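Local coordinates for sporozoite-specific SAG protein (Toxoplasma gondii, PDB 2WNK) that is a SAG2-related surface antigen of the sporozoite stage, built of two SRS domains and probably displayed on the parasite's cell surface, at residues D43-N55 against A92-G104. Sequence-based numbering, arbitrary orientation.
Sequences DSTKVCTTADCSN and AETSVFFLCQRTG
Cys48 and Phe97 form a single antiparallel, hydrogen-bonded bridge where strand 46-48 meets strand 94-101 nearly at right angles (94°). Cys48 N donates to Phe97 O at 2.8 Å, and Phe97 N returns a bond to Cys48 O at 2.9 Å. Packing is tightest where Phe97 and Leu99 meet Thr50-Cys53. The Phe97 ring lies flat under the Thr50-Ala51 peptide, with Ala51 N 3.8 Å above its centre and Cys48 O in plane at its edge; His124 stacks with the same ring. Leu99 splits its branches, CD1 pressing on Cys53 SG at 3.5 Å and CD2 reaching Ala51 O at 3.4 Å. A water donates to both Ala51 O and Phe98 O, linking the segments. On the other face of strand 94-101, Val47 makes a buried apolar patch, CG1 obliquely against Phe98 CZ at 3.8 Å and CG2 against Val96 CG1; Phe98 also abuts Phe26, in the interior of the first SRS domain. The solvent side is looser: exposed Asp52 turns away, its OD1 accepting from exposed Ser54 N in an Asx turn. The Cys48-Cys53 disulfide and the type I turn Thr50-Cys53 thus shape the loop, while two backbone bonds, Phe97 and Leu99 packing and the water hold it on the strand.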
# COMPACT_ATOMS: atom_id res chain seq x y z
N ASP A 43 18.48 -7.13 -11.06
CA ASP A 43 17.80 -7.62 -12.25
C ASP A 43 17.64 -9.14 -12.26
O ASP A 43 16.72 -9.66 -12.89
CB ASP A 43 18.59 -7.18 -13.49
CG ASP A 43 17.70 -6.89 -14.69
OD1 ASP A 43 16.46 -7.01 -14.58
OD2 ASP A 43 18.24 -6.53 -15.75
N SER A 44 18.52 -9.83 -11.54
CA SER A 44 18.59 -11.30 -11.61
C SER A 44 17.76 -12.06 -10.57
O SER A 44 17.70 -13.29 -10.63
CB SER A 44 20.04 -11.79 -11.46
OG SER A 44 20.88 -11.35 -12.52
N THR A 45 17.18 -11.34 -9.61
CA THR A 45 16.48 -11.95 -8.46
C THR A 45 15.35 -12.82 -8.94
O THR A 45 14.62 -12.41 -9.84
CB THR A 45 15.86 -10.86 -7.58
OG1 THR A 45 16.91 -10.01 -7.10
CG2 THR A 45 15.15 -11.47 -6.38
N LYS A 46 15.19 -13.99 -8.32
CA LYS A 46 14.07 -14.87 -8.64
C LYS A 46 13.14 -15.04 -7.45
O LYS A 46 13.55 -14.83 -6.28
CB LYS A 46 14.59 -16.24 -9.11
CG LYS A 46 15.49 -16.14 -10.34
CD LYS A 46 15.65 -17.50 -11.01
CE LYS A 46 14.39 -17.88 -11.79
NZ LYS A 46 14.44 -19.26 -12.38
N VAL A 47 11.89 -15.41 -7.72
CA VAL A 47 10.92 -15.68 -6.65
C VAL A 47 10.26 -17.01 -6.99
O VAL A 47 10.23 -17.40 -8.15
CB VAL A 47 9.82 -14.64 -6.58
CG1 VAL A 47 10.46 -13.23 -6.32
CG2 VAL A 47 8.97 -14.65 -7.90
N CYS A 48 9.69 -17.68 -5.98
CA CYS A 48 8.82 -18.84 -6.29
C CYS A 48 7.40 -18.37 -6.57
O CYS A 48 6.98 -17.31 -6.09
CB CYS A 48 8.86 -19.86 -5.17
SG CYS A 48 10.51 -20.49 -5.02
N THR A 49 6.68 -19.13 -7.39
CA THR A 49 5.33 -18.77 -7.73
C THR A 49 4.34 -19.82 -7.23
O THR A 49 3.14 -19.73 -7.49
CB THR A 49 5.18 -18.56 -9.26
OG1 THR A 49 5.67 -19.75 -9.93
CG2 THR A 49 5.97 -17.29 -9.67
N THR A 50 4.86 -20.81 -6.51
CA THR A 50 4.08 -21.73 -5.71
C THR A 50 4.77 -21.87 -4.34
O THR A 50 5.97 -21.60 -4.20
CB THR A 50 4.01 -23.12 -6.32
OG1 THR A 50 5.35 -23.55 -6.55
CG2 THR A 50 3.18 -23.10 -7.64
N ALA A 51 4.00 -22.28 -3.34
CA ALA A 51 4.51 -22.30 -1.96
C ALA A 51 5.65 -23.31 -1.72
O ALA A 51 6.40 -23.19 -0.73
CB ALA A 51 3.36 -22.53 -0.99
N ASP A 52 5.78 -24.31 -2.60
CA ASP A 52 6.89 -25.31 -2.51
C ASP A 52 7.98 -25.09 -3.54
O ASP A 52 8.82 -25.94 -3.71
CB ASP A 52 6.38 -26.74 -2.61
CG ASP A 52 5.78 -27.07 -3.97
OD1 ASP A 52 5.52 -26.13 -4.77
OD2 ASP A 52 5.49 -28.25 -4.18
N CYS A 53 7.96 -23.91 -4.19
CA CYS A 53 8.98 -23.56 -5.16
C CYS A 53 9.03 -24.57 -6.31
O CYS A 53 10.06 -24.72 -6.99
CB CYS A 53 10.33 -23.43 -4.47
SG CYS A 53 10.43 -21.88 -3.54
N SER A 54 7.91 -25.25 -6.57
CA SER A 54 7.84 -26.11 -7.76
C SER A 54 8.04 -25.27 -9.06
O SER A 54 8.52 -25.78 -10.08
CB SER A 54 6.50 -26.85 -7.82
OG SER A 54 5.45 -25.91 -8.06
N ASN A 55 7.62 -24.00 -9.02
CA ASN A 55 7.74 -23.06 -10.14
C ASN A 55 8.43 -21.78 -9.64
O ASN A 55 8.17 -21.35 -8.51
CB ASN A 55 6.35 -22.72 -10.68
CG ASN A 55 5.73 -23.87 -11.44
OD1 ASN A 55 5.34 -24.88 -10.83
ND2 ASN A 55 5.60 -23.73 -12.76
N ALA A 92 -2.83 -6.25 -11.19
CA ALA A 92 -3.65 -7.26 -10.56
C ALA A 92 -2.95 -7.80 -9.32
O ALA A 92 -1.74 -7.95 -9.31
CB ALA A 92 -3.91 -8.40 -11.52
N GLU A 93 -3.73 -8.09 -8.29
CA GLU A 93 -3.23 -8.72 -7.06
C GLU A 93 -2.52 -10.02 -7.39
O GLU A 93 -3.03 -10.83 -8.19
CB GLU A 93 -4.42 -9.00 -6.15
CG GLU A 93 -4.19 -10.00 -5.07
CD GLU A 93 -5.27 -9.97 -4.01
OE1 GLU A 93 -5.74 -8.86 -3.68
OE2 GLU A 93 -5.66 -11.04 -3.50
N THR A 94 -1.36 -10.23 -6.78
CA THR A 94 -0.69 -11.49 -7.00
C THR A 94 0.14 -11.90 -5.81
O THR A 94 0.24 -11.17 -4.80
CB THR A 94 0.16 -11.41 -8.27
OG1 THR A 94 0.62 -12.73 -8.60
CG2 THR A 94 1.28 -10.44 -8.07
N SER A 95 0.74 -13.08 -5.92
CA SER A 95 1.45 -13.67 -4.80
C SER A 95 2.86 -14.07 -5.23
O SER A 95 3.05 -14.63 -6.32
CB SER A 95 0.73 -14.92 -4.29
OG SER A 95 -0.42 -14.60 -3.52
N VAL A 96 3.84 -13.78 -4.39
CA VAL A 96 5.15 -14.39 -4.54
C VAL A 96 5.49 -15.23 -3.30
O VAL A 96 4.98 -14.99 -2.22
CB VAL A 96 6.28 -13.38 -4.86
CG1 VAL A 96 5.97 -12.64 -6.20
CG2 VAL A 96 6.47 -12.37 -3.74
N PHE A 97 6.40 -16.17 -3.47
CA PHE A 97 6.76 -17.12 -2.41
C PHE A 97 8.24 -17.28 -2.32
O PHE A 97 8.98 -17.17 -3.33
CB PHE A 97 6.16 -18.51 -2.71
CG PHE A 97 4.67 -18.53 -2.81
CD1 PHE A 97 3.92 -18.77 -1.68
CD2 PHE A 97 4.03 -18.29 -4.03
CE1 PHE A 97 2.54 -18.81 -1.76
CE2 PHE A 97 2.65 -18.33 -4.11
CZ PHE A 97 1.91 -18.59 -2.99
N PHE A 98 8.70 -17.59 -1.09
CA PHE A 98 10.05 -18.07 -0.90
C PHE A 98 10.05 -19.26 0.05
O PHE A 98 9.05 -19.50 0.76
CB PHE A 98 10.90 -16.96 -0.24
CG PHE A 98 10.91 -15.68 -1.03
CD1 PHE A 98 11.76 -15.55 -2.13
CD2 PHE A 98 10.03 -14.65 -0.71
CE1 PHE A 98 11.80 -14.39 -2.89
CE2 PHE A 98 10.04 -13.48 -1.48
CZ PHE A 98 10.92 -13.36 -2.57
N LEU A 99 11.17 -20.00 0.07
CA LEU A 99 11.39 -20.95 1.14
C LEU A 99 12.65 -20.60 1.91
O LEU A 99 13.65 -20.17 1.31
CB LEU A 99 11.59 -22.36 0.57
CG LEU A 99 10.27 -22.89 -0.00
CD1 LEU A 99 10.51 -24.12 -0.88
CD2 LEU A 99 9.28 -23.22 1.14
N CYS A 100 12.64 -20.89 3.21
CA CYS A 100 13.83 -20.84 4.04
C CYS A 100 14.19 -22.31 4.26
O CYS A 100 13.33 -23.09 4.71
CB CYS A 100 13.52 -20.19 5.38
SG CYS A 100 13.07 -18.40 5.31
N GLN A 101 15.40 -22.67 3.90
CA GLN A 101 15.83 -24.05 3.93
C GLN A 101 17.23 -24.18 4.48
O GLN A 101 17.92 -23.24 4.55
CB GLN A 101 15.80 -24.65 2.52
CG GLN A 101 16.81 -24.21 1.58
CD GLN A 101 16.57 -24.67 0.14
OE1 GLN A 101 17.43 -24.56 -0.71
NE2 GLN A 101 15.41 -25.13 -0.12
N ARG A 102 17.60 -25.39 4.85
CA ARG A 102 18.97 -25.69 5.21
C ARG A 102 19.95 -25.34 4.12
O ARG A 102 19.68 -25.42 2.96
CB ARG A 102 19.12 -27.19 5.56
CG ARG A 102 18.95 -27.50 7.01
CD ARG A 102 18.32 -28.85 7.34
NE ARG A 102 17.02 -28.53 7.88
CZ ARG A 102 15.97 -29.31 7.96
NH1 ARG A 102 14.88 -28.79 8.44
NH2 ARG A 102 16.00 -30.61 7.60
N THR A 103 21.14 -24.97 4.50
CA THR A 103 22.22 -24.75 3.58
C THR A 103 22.42 -25.97 2.74
O THR A 103 22.52 -27.04 3.28
CB THR A 103 23.52 -24.55 4.34
OG1 THR A 103 23.34 -23.55 5.32
CG2 THR A 103 24.57 -24.14 3.41
N GLY A 104 22.52 -25.82 1.43
CA GLY A 104 22.74 -27.05 0.68
C GLY A 104 21.68 -27.37 -0.35
O GLY A 104 21.94 -28.18 -1.24
O HOH W 1 6.34 -20.68 0.50